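Local coordinates for protein lipid II:glycine glycyltransferase (Staphylococcus aureus, PDB 6SNR) that probably transfers the first glycine of the pentaglycine bridge from glycyl-tRNA to the lysine side chain of lipid II during peptidoglycan synthesis, at residues Tyr39-Ile43 with Ile96-Glu100; Leu69-Gly75 with Tyr103-Pro109. The contacts are given in a common frame with arbitrary orientation. Residues are numbered along the deposited sequence.

Interaction 1: residues Tyr39-Ile43 with Ile96-Glu100; sequences YARRI and IAKAE
Build Tyr39-Ile43 as an extended strand, phi between -113° and -141° and psi near 150°, so that Tyr39, Arg41 and Ile43 direct their CA-to-CB bonds toward the other segment while that of Arg42 points away. Ile96-Ala99 is the last turn of a helix; Glu100 departs from it at phi/psi -93°/9°, although its N still bonds to Ile96 O at 3.1 Å. The backbones stay apart, with Arg41 CA 8.2 Å from Ile96 CA, so side chains span the gap. Tyr39 takes the p rotamer (chi1 61°, chi2 -83°), and its OH donates a short hydrogen bond to Glu100 OE1 at 2.5 Å. The carboxylate is brought round by chi1 and chi2 both near -60° and meets the tyrosine at the ring edge. Strand 39-47 belongs to the mixed sheet of a FemABX-family protein, and helix 83-99, the crossover of a beta-alpha-beta unit in that sheet, packs here against one face; Phe59 of neighbouring strand 50-61 meets Tyr39, Ile96 and Glu100. Arg41, with chi1 to chi3 all m, curls back so that Ile96 CG2 lies over one guanidinium face. Its NH1 is 4.1 Å from Glu100 OE2: opposite charges near each other, but beyond a salt bridge. Ile96 (m, t) extends CD1 to within 3.4 Å of CG2 of Ile43, whose chi1 is p; this apolar contact continues from the buried Ile43 to Leu89 and Ala93.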
ATOM      1  N   TYR A  39      16.251 -14.026 -11.959  1.00 18.21           N
ATOM      2  CA  TYR A  39      15.547 -14.715 -13.054  1.00 18.29           C
ATOM      3  C   TYR A  39      14.540 -15.700 -12.505  1.00 18.94           C
ATOM      4  O   TYR A  39      14.739 -16.301 -11.445  1.00 18.84           O
ATOM      5  CB  TYR A  39      16.489 -15.383 -14.075  1.00 18.37           C
ATOM      6  CG  TYR A  39      17.423 -16.481 -13.536  1.00 17.72           C
ATOM      7  CD1 TYR A  39      18.631 -16.132 -12.911  1.00 19.79           C
ATOM      8  CD2 TYR A  39      17.147 -17.827 -13.723  1.00 18.51           C
ATOM      9  CE1 TYR A  39      19.495 -17.111 -12.416  1.00 20.31           C
ATOM     10  CE2 TYR A  39      18.016 -18.810 -13.246  1.00 19.07           C
ATOM     11  CZ  TYR A  39      19.188 -18.432 -12.614  1.00 18.47           C
ATOM     12  OH  TYR A  39      19.989 -19.469 -12.131  1.00 20.74           O
ATOM     13  N   ALA A  40      13.441 -15.886 -13.243  1.00 16.87           N
ATOM     14  CA  ALA A  40      12.301 -16.588 -12.748  1.00 16.61           C
ATOM     15  C   ALA A  40      12.005 -17.921 -13.412  1.00 17.64           C
ATOM     16  O   ALA A  40      12.247 -18.104 -14.640  1.00 17.94           O
ATOM     17  CB  ALA A  40      11.045 -15.692 -12.814  1.00 19.66           C
ATOM     18  N   ARG A  41      11.403 -18.795 -12.626  1.00 16.97           N
ATOM     19  CA  ARG A  41      10.853 -20.068 -13.093  1.00 17.54           C
ATOM     20  C   ARG A  41       9.575 -20.302 -12.362  1.00 17.74           C
ATOM     21  O   ARG A  41       9.412 -19.827 -11.244  1.00 19.70           O
ATOM     22  CB  ARG A  41      11.843 -21.198 -12.823  1.00 17.00           C
ATOM     23  CG  ARG A  41      13.096 -21.104 -13.683  1.00 18.37           C
ATOM     24  CD  ARG A  41      12.870 -21.425 -15.174  1.00 20.06           C
ATOM     25  NE  ARG A  41      12.314 -22.737 -15.282  1.00 22.75           N
ATOM     26  CZ  ARG A  41      13.036 -23.866 -15.236  1.00 24.47           C
ATOM     27  NH1 ARG A  41      14.364 -23.839 -15.175  1.00 25.92           N
ATOM     28  NH2 ARG A  41      12.415 -25.026 -15.277  1.00 26.48           N
ATOM     29  N   ARG A  42       8.631 -21.000 -12.975  1.00 15.01           N
ATOM     30  CA  ARG A  42       7.368 -21.352 -12.351  1.00 15.10           C
ATOM     31  C   ARG A  42       7.177 -22.854 -12.254  1.00 15.33           C
ATOM     32  O   ARG A  42       7.700 -23.627 -13.085  1.00 18.04           O
ATOM     33  CB  ARG A  42       6.154 -20.704 -13.096  1.00 16.01           C
ATOM     34  CG  ARG A  42       6.072 -19.184 -12.962  1.00 17.59           C
ATOM     35  CD  ARG A  42       4.679 -18.715 -13.345  1.00 17.00           C
ATOM     36  NE  ARG A  42       4.506 -18.740 -14.832  1.00 16.61           N
ATOM     37  CZ  ARG A  42       3.771 -19.640 -15.493  1.00 17.20           C
ATOM     38  NH1 ARG A  42       3.197 -20.663 -14.883  1.00 18.26           N
ATOM     39  NH2 ARG A  42       3.668 -19.549 -16.829  1.00 19.38           N
ATOM     40  N   ILE A  43       6.378 -23.250 -11.280  1.00 14.74           N
ATOM     41  CA  ILE A  43       5.883 -24.627 -11.067  1.00 16.05           C
ATOM     42  C   ILE A  43       4.388 -24.554 -10.789  1.00 17.91           C
ATOM     43  O   ILE A  43       3.867 -23.565 -10.270  1.00 19.01           O
ATOM     44  CB  ILE A  43       6.589 -25.392  -9.931  1.00 17.07           C
ATOM     45  CG1 ILE A  43       6.540 -24.638  -8.572  1.00 17.91           C
ATOM     46  CG2 ILE A  43       8.054 -25.590 -10.296  1.00 17.52           C
ATOM     47  CD1 ILE A  43       7.181 -25.355  -7.369  1.00 18.61           C
ATOM     48  N   ILE A  96      14.252 -28.046 -10.031  1.00 18.77           N
ATOM     49  CA  ILE A  96      14.712 -26.852 -10.691  1.00 18.92           C
ATOM     50  C   ILE A  96      15.929 -26.264  -9.956  1.00 19.08           C
ATOM     51  O   ILE A  96      16.926 -25.884 -10.543  1.00 20.63           O
ATOM     52  CB  ILE A  96      13.558 -25.839 -10.766  1.00 19.41           C
ATOM     53  CG1 ILE A  96      12.440 -26.370 -11.630  1.00 20.71           C
ATOM     54  CG2 ILE A  96      14.038 -24.498 -11.291  1.00 19.29           C
ATOM     55  CD1 ILE A  96      11.209 -25.490 -11.650  1.00 20.21           C
ATOM     56  N   ALA A  97      15.813 -26.137  -8.630  1.00 18.18           N
ATOM     57  CA  ALA A  97      16.840 -25.488  -7.832  1.00 18.36           C
ATOM     58  C   ALA A  97      18.187 -26.221  -7.889  1.00 19.24           C
ATOM     59  O   ALA A  97      19.197 -25.592  -7.917  1.00 18.67           O
ATOM     60  CB  ALA A  97      16.353 -25.336  -6.389  1.00 18.62           C
ATOM     61  N   LYS A  98      18.166 -27.542  -7.917  1.00 21.10           N
ATOM     62  CA  LYS A  98      19.419 -28.298  -7.994  1.00 21.89           C
ATOM     63  C   LYS A  98      20.087 -28.027  -9.340  1.00 22.40           C
ATOM     64  O   LYS A  98      21.303 -27.839  -9.423  1.00 22.63           O
ATOM     65  CB  LYS A  98      19.153 -29.781  -7.765  1.00 25.58           C
ATOM     66  CG  LYS A  98      18.843 -30.114  -6.324  1.00 29.55           C
ATOM     67  CD  LYS A  98      18.328 -31.546  -6.225  1.00 34.22           C
ATOM     68  CE  LYS A  98      18.155 -32.004  -4.798  1.00 39.32           C
ATOM     69  NZ  LYS A  98      19.434 -32.266  -4.090  1.00 43.55           N
ATOM     70  N   ALA A  99      19.277 -27.969 -10.399  1.00 21.26           N
ATOM     71  CA  ALA A  99      19.791 -27.633 -11.727  1.00 21.80           C
ATOM     72  C   ALA A  99      20.358 -26.226 -11.826  1.00 20.31           C
ATOM     73  O   ALA A  99      21.224 -25.975 -12.655  1.00 21.40           O
ATOM     74  CB  ALA A  99      18.710 -27.861 -12.771  1.00 21.40           C
ATOM     75  N   GLU A 100      19.892 -25.294 -10.953  1.00 19.14           N
ATOM     76  CA  GLU A 100      20.422 -23.959 -10.869  1.00 20.26           C
ATOM     77  C   GLU A 100      21.549 -23.753  -9.815  1.00 19.06           C
ATOM     78  O   GLU A 100      21.981 -22.630  -9.598  1.00 19.50           O
ATOM     79  CB  GLU A 100      19.306 -22.934 -10.606  1.00 19.54           C
ATOM     80  CG  GLU A 100      18.239 -22.969 -11.682  1.00 20.01           C
ATOM     81  CD  GLU A 100      18.787 -22.647 -13.043  1.00 20.21           C
ATOM     82  OE1 GLU A 100      19.629 -21.744 -13.196  1.00 20.60           O
ATOM     83  OE2 GLU A 100      18.294 -23.328 -13.970  1.00 24.67           O
TER

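Interaction 2: residues Leu69-Gly75 with Tyr103-Pro109; sequences LCYISRG and YAIKIDP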
ATOM      1  N   LEU A  69      20.825 -18.466  -4.887  1.00 16.32           N
ATOM      2  CA  LEU A  69      19.691 -18.610  -3.982  1.00 16.27           C
ATOM      3  C   LEU A  69      18.412 -18.820  -4.800  1.00 16.09           C
ATOM      4  O   LEU A  69      18.247 -18.124  -5.791  1.00 17.77           O
ATOM      5  CB  LEU A  69      19.489 -17.353  -3.115  1.00 16.27           C
ATOM      6  CG  LEU A  69      18.246 -17.391  -2.151  1.00 18.20           C
ATOM      7  CD1 LEU A  69      18.250 -18.527  -1.141  1.00 18.85           C
ATOM      8  CD2 LEU A  69      18.022 -16.043  -1.454  1.00 19.87           C
ATOM      9  N   CYS A  70      17.597 -19.783  -4.403  1.00 15.64           N
ATOM     10  CA  CYS A  70      16.211 -19.942  -4.883  1.00 16.58           C
ATOM     11  C   CYS A  70      15.286 -19.292  -3.876  1.00 16.14           C
ATOM     12  O   CYS A  70      15.114 -19.786  -2.754  1.00 17.29           O
ATOM     13  CB  CYS A  70      15.841 -21.423  -5.060  1.00 16.65           C
ATOM     14  SG  CYS A  70      14.149 -21.696  -5.636  1.00 17.57           S
ATOM     15  N   TYR A  71      14.651 -18.176  -4.257  1.00 15.37           N
ATOM     16  CA  TYR A  71      13.773 -17.482  -3.333  1.00 14.26           C
ATOM     17  C   TYR A  71      12.350 -17.452  -3.893  1.00 14.24           C
ATOM     18  O   TYR A  71      12.123 -16.871  -4.978  1.00 14.85           O
ATOM     19  CB  TYR A  71      14.305 -16.079  -3.083  1.00 14.09           C
ATOM     20  CG  TYR A  71      13.479 -15.204  -2.150  1.00 14.25           C
ATOM     21  CD1 TYR A  71      12.752 -15.734  -1.085  1.00 14.71           C
ATOM     22  CD2 TYR A  71      13.365 -13.837  -2.422  1.00 15.00           C
ATOM     23  CE1 TYR A  71      11.950 -14.926  -0.269  1.00 17.05           C
ATOM     24  CE2 TYR A  71      12.572 -13.017  -1.607  1.00 16.91           C
ATOM     25  CZ  TYR A  71      11.898 -13.569  -0.529  1.00 17.30           C
ATOM     26  OH  TYR A  71      11.079 -12.733   0.239  1.00 17.64           O
ATOM     27  N   ILE A  72      11.454 -18.086  -3.179  1.00 13.52           N
ATOM     28  CA  ILE A  72      10.019 -18.182  -3.526  1.00 13.62           C
ATOM     29  C   ILE A  72       9.316 -17.124  -2.695  1.00 14.97           C
ATOM     30  O   ILE A  72       8.756 -17.414  -1.636  1.00 15.65           O
ATOM     31  CB  ILE A  72       9.419 -19.580  -3.307  1.00 14.95           C
ATOM     32  CG1 ILE A  72      10.292 -20.658  -3.996  1.00 15.14           C
ATOM     33  CG2 ILE A  72       7.964 -19.646  -3.802  1.00 16.61           C
ATOM     34  CD1 ILE A  72       9.774 -22.071  -3.946  1.00 15.23           C
ATOM     35  N   SER A  73       9.363 -15.889  -3.189  1.00 14.71           N
ATOM     36  CA  SER A  73       8.971 -14.695  -2.350  1.00 15.15           C
ATOM     37  C   SER A  73       7.454 -14.648  -2.174  1.00 14.53           C
ATOM     38  O   SER A  73       6.672 -14.490  -3.147  1.00 13.44           O
ATOM     39  CB  SER A  73       9.479 -13.384  -2.995  1.00 16.76           C
ATOM     40  OG  SER A  73       9.068 -13.223  -4.374  1.00 18.68           O
ATOM     41  N   ARG A  74       7.003 -14.815  -0.920  1.00 13.71           N
ATOM     42  CA  ARG A  74       5.589 -14.958  -0.565  1.00 15.58           C
ATOM     43  C   ARG A  74       4.865 -16.160  -1.226  1.00 15.24           C
ATOM     44  O   ARG A  74       3.658 -16.194  -1.331  1.00 16.65           O
ATOM     45  CB  ARG A  74       4.830 -13.640  -0.796  1.00 15.54           C
ATOM     46  CG  ARG A  74       5.290 -12.513   0.143  1.00 17.33           C
ATOM     47  CD  ARG A  74       4.649 -12.689   1.468  1.00 17.04           C
ATOM     48  NE  ARG A  74       4.912 -11.572   2.394  1.00 17.85           N
ATOM     49  CZ  ARG A  74       5.479 -11.679   3.596  1.00 17.79           C
ATOM     50  NH1 ARG A  74       5.926 -12.844   4.048  1.00 17.66           N
ATOM     51  NH2 ARG A  74       5.547 -10.551   4.349  1.00 17.95           N
ATOM     52  N   GLY A  75       5.641 -17.181  -1.588  1.00 15.66           N
ATOM     53  CA  GLY A  75       5.111 -18.511  -1.919  1.00 15.75           C
ATOM     54  C   GLY A  75       5.574 -19.531  -0.909  1.00 17.28           C
ATOM     55  O   GLY A  75       6.171 -19.145   0.115  1.00 16.48           O
ATOM     56  N   TYR A 103      21.891 -23.063  -3.225  1.00 19.50           N
ATOM     57  CA  TYR A 103      22.323 -23.579  -1.910  1.00 20.10           C
ATOM     58  C   TYR A 103      21.138 -23.840  -0.979  1.00 19.42           C
ATOM     59  O   TYR A 103      21.281 -24.538   0.037  1.00 19.96           O
ATOM     60  CB  TYR A 103      23.357 -22.638  -1.269  1.00 20.44           C
ATOM     61  CG  TYR A 103      22.801 -21.333  -0.785  1.00 20.79           C
ATOM     62  CD1 TYR A 103      22.172 -21.246   0.455  1.00 20.39           C
ATOM     63  CD2 TYR A 103      22.907 -20.192  -1.552  1.00 20.88           C
ATOM     64  CE1 TYR A 103      21.684 -20.012   0.906  1.00 20.70           C
ATOM     65  CE2 TYR A 103      22.418 -18.963  -1.108  1.00 19.97           C
ATOM     66  CZ  TYR A 103      21.797 -18.896   0.096  1.00 19.83           C
ATOM     67  OH  TYR A 103      21.321 -17.671   0.544  1.00 23.85           O
ATOM     68  N   ALA A 104      19.947 -23.301  -1.315  1.00 16.98           N
ATOM     69  CA  ALA A 104      18.716 -23.484  -0.541  1.00 15.56           C
ATOM     70  C   ALA A 104      17.505 -22.962  -1.343  1.00 15.34           C
ATOM     71  O   ALA A 104      17.717 -22.180  -2.275  1.00 17.49           O
ATOM     72  CB  ALA A 104      18.803 -22.685   0.774  1.00 16.78           C
ATOM     73  N   ILE A 105      16.346 -23.400  -0.891  1.00 16.79           N
ATOM     74  CA  ILE A 105      15.025 -22.933  -1.339  1.00 16.05           C
ATOM     75  C   ILE A 105      14.407 -22.230  -0.127  1.00 17.91           C
ATOM     76  O   ILE A 105      14.116 -22.843   0.888  1.00 18.16           O
ATOM     77  CB  ILE A 105      14.105 -24.083  -1.748  1.00 18.02           C
ATOM     78  CG1 ILE A 105      14.678 -24.806  -2.972  1.00 17.82           C
ATOM     79  CG2 ILE A 105      12.679 -23.575  -2.028  1.00 18.97           C
ATOM     80  CD1 ILE A 105      14.074 -26.170  -3.145  1.00 18.26           C
ATOM     81  N   LYS A 106      14.191 -20.934  -0.295  1.00 16.46           N
ATOM     82  CA  LYS A 106      13.715 -20.066   0.794  1.00 16.67           C
ATOM     83  C   LYS A 106      12.269 -19.690   0.508  1.00 17.04           C
ATOM     84  O   LYS A 106      11.983 -19.145  -0.585  1.00 16.87           O
ATOM     85  CB  LYS A 106      14.580 -18.811   0.856  1.00 16.23           C
ATOM     86  CG  LYS A 106      14.142 -17.774   1.942  1.00 15.93           C
ATOM     87  CD  LYS A 106      15.046 -16.590   1.946  1.00 16.74           C
ATOM     88  CE  LYS A 106      16.468 -16.929   2.325  1.00 18.36           C
ATOM     89  NZ  LYS A 106      16.606 -17.482   3.706  1.00 19.37           N
ATOM     90  N   ILE A 107      11.394 -19.879   1.506  1.00 14.85           N
ATOM     91  CA  ILE A 107       9.988 -19.490   1.322  1.00 15.72           C
ATOM     92  C   ILE A 107       9.515 -18.633   2.511  1.00 16.47           C
ATOM     93  O   ILE A 107      10.145 -18.624   3.581  1.00 16.93           O
ATOM     94  CB  ILE A 107       9.055 -20.690   1.195  1.00 15.66           C
ATOM     95  CG1 ILE A 107       8.944 -21.441   2.547  1.00 16.01           C
ATOM     96  CG2 ILE A 107       9.485 -21.670   0.090  1.00 17.58           C
ATOM     97  CD1 ILE A 107       7.927 -22.525   2.567  1.00 17.47           C
ATOM     98  N   ASP A 108       8.432 -17.879   2.288  1.00 14.45           N
ATOM     99  CA  ASP A 108       7.938 -16.923   3.298  1.00 14.67           C
ATOM    100  C   ASP A 108       6.456 -16.581   3.023  1.00 14.39           C
ATOM    101  O   ASP A 108       6.118 -15.412   2.769  1.00 15.91           O
ATOM    102  CB  ASP A 108       8.845 -15.666   3.465  1.00 14.86           C
ATOM    103  CG  ASP A 108       9.165 -14.919   2.201  1.00 15.33           C
ATOM    104  OD1 ASP A 108       8.776 -15.341   1.088  1.00 15.21           O
ATOM    105  OD2 ASP A 108       9.875 -13.920   2.242  1.00 17.00           O
ATOM    106  N   PRO A 109       5.578 -17.581   3.057  1.00 15.08           N
ATOM    107  CA  PRO A 109       4.223 -17.363   2.601  1.00 15.73           C
ATOM    108  C   PRO A 109       3.442 -16.441   3.544  1.00 16.80           C
ATOM    109  O   PRO A 109       3.790 -16.319   4.720  1.00 17.82           O
ATOM    110  CB  PRO A 109       3.637 -18.758   2.579  1.00 17.52           C
ATOM    111  CG  PRO A 109       4.389 -19.500   3.651  1.00 16.62           C
ATOM    112  CD  PRO A 109       5.776 -18.951   3.525  1.00 17.35           C
TER
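Leu69 opens the pairing: its CD1 packs on the Tyr103 side chain, 3.8 Å from Tyr103 CZ and 3.6 Å from Tyr103 OH; that hydroxyl is hydrogen-bonded to Glu401. Cys70 N and O bond to the residues flanking its partner Ile105: Cys70 N donates to Ala104 O at 3.2 Å, and Cys70 O accepts from Lys106 N at 2.9 Å. Its SG packs on Ile105 CG1 at 4.1 Å. Tyr71 pairs with Lys106, CA to CA 4.9 Å, and its OH reaches ahead to Asp108 OD2 at 2.6 Å. The lysine shares this sheet face, but its NZ leads off to salt bridges with Asp389, Glu387 and Glu401. Ile72 N then donates to Lys106 O at 2.9 Å. This staggered bonding, with strand directions 22° apart, identifies parallel strands, 68-78 and 102-107 of a right-handed beta-alpha-beta unit whose helix 83-99 packs on Ile105. On that same face Ile72 CD1 approaches Ile105 CG2 at 3.8 Å. Beyond it the chain makes a type II turn, closed by Gly75 N to Ile72 O at 3.1 Å. Within the turn Arg74, at positive phi (59°), presents its N to Asp108 OD1 at 2.7 Å, while its NH1 reaches Asp108 O at 2.9 Å. Asp108 thus accepts from the turn's backbone with OD1 and from Tyr71 OH with OD2. Gly75 O receives a weak bond from Asp108 N at 3.4 Å.

How the interactions relate
Both contacts involve the unit formed by strand 68-78, helix 83-99 and strand 102-107, and both reach the same mixed sheet; their centres are 11 Å apart. Interaction 2 is buried and joins the unit's adjacent strands directly, burying 695 Å², with main-chain hydrogen bonds, apolar side-chain packing and the polar groups of Asp108. Interaction 1 lies at the surface, where the end of the helix meets a strand farther across the sheet: 281 Å² is buried, mainly by side chains, with one hydrogen bond and a small apolar patch. Ala97 links them physically, its CB 3.8 Å from Ile105 CG1 and 4.2 Å from Cys70 CB, packing the helix onto the paired strands.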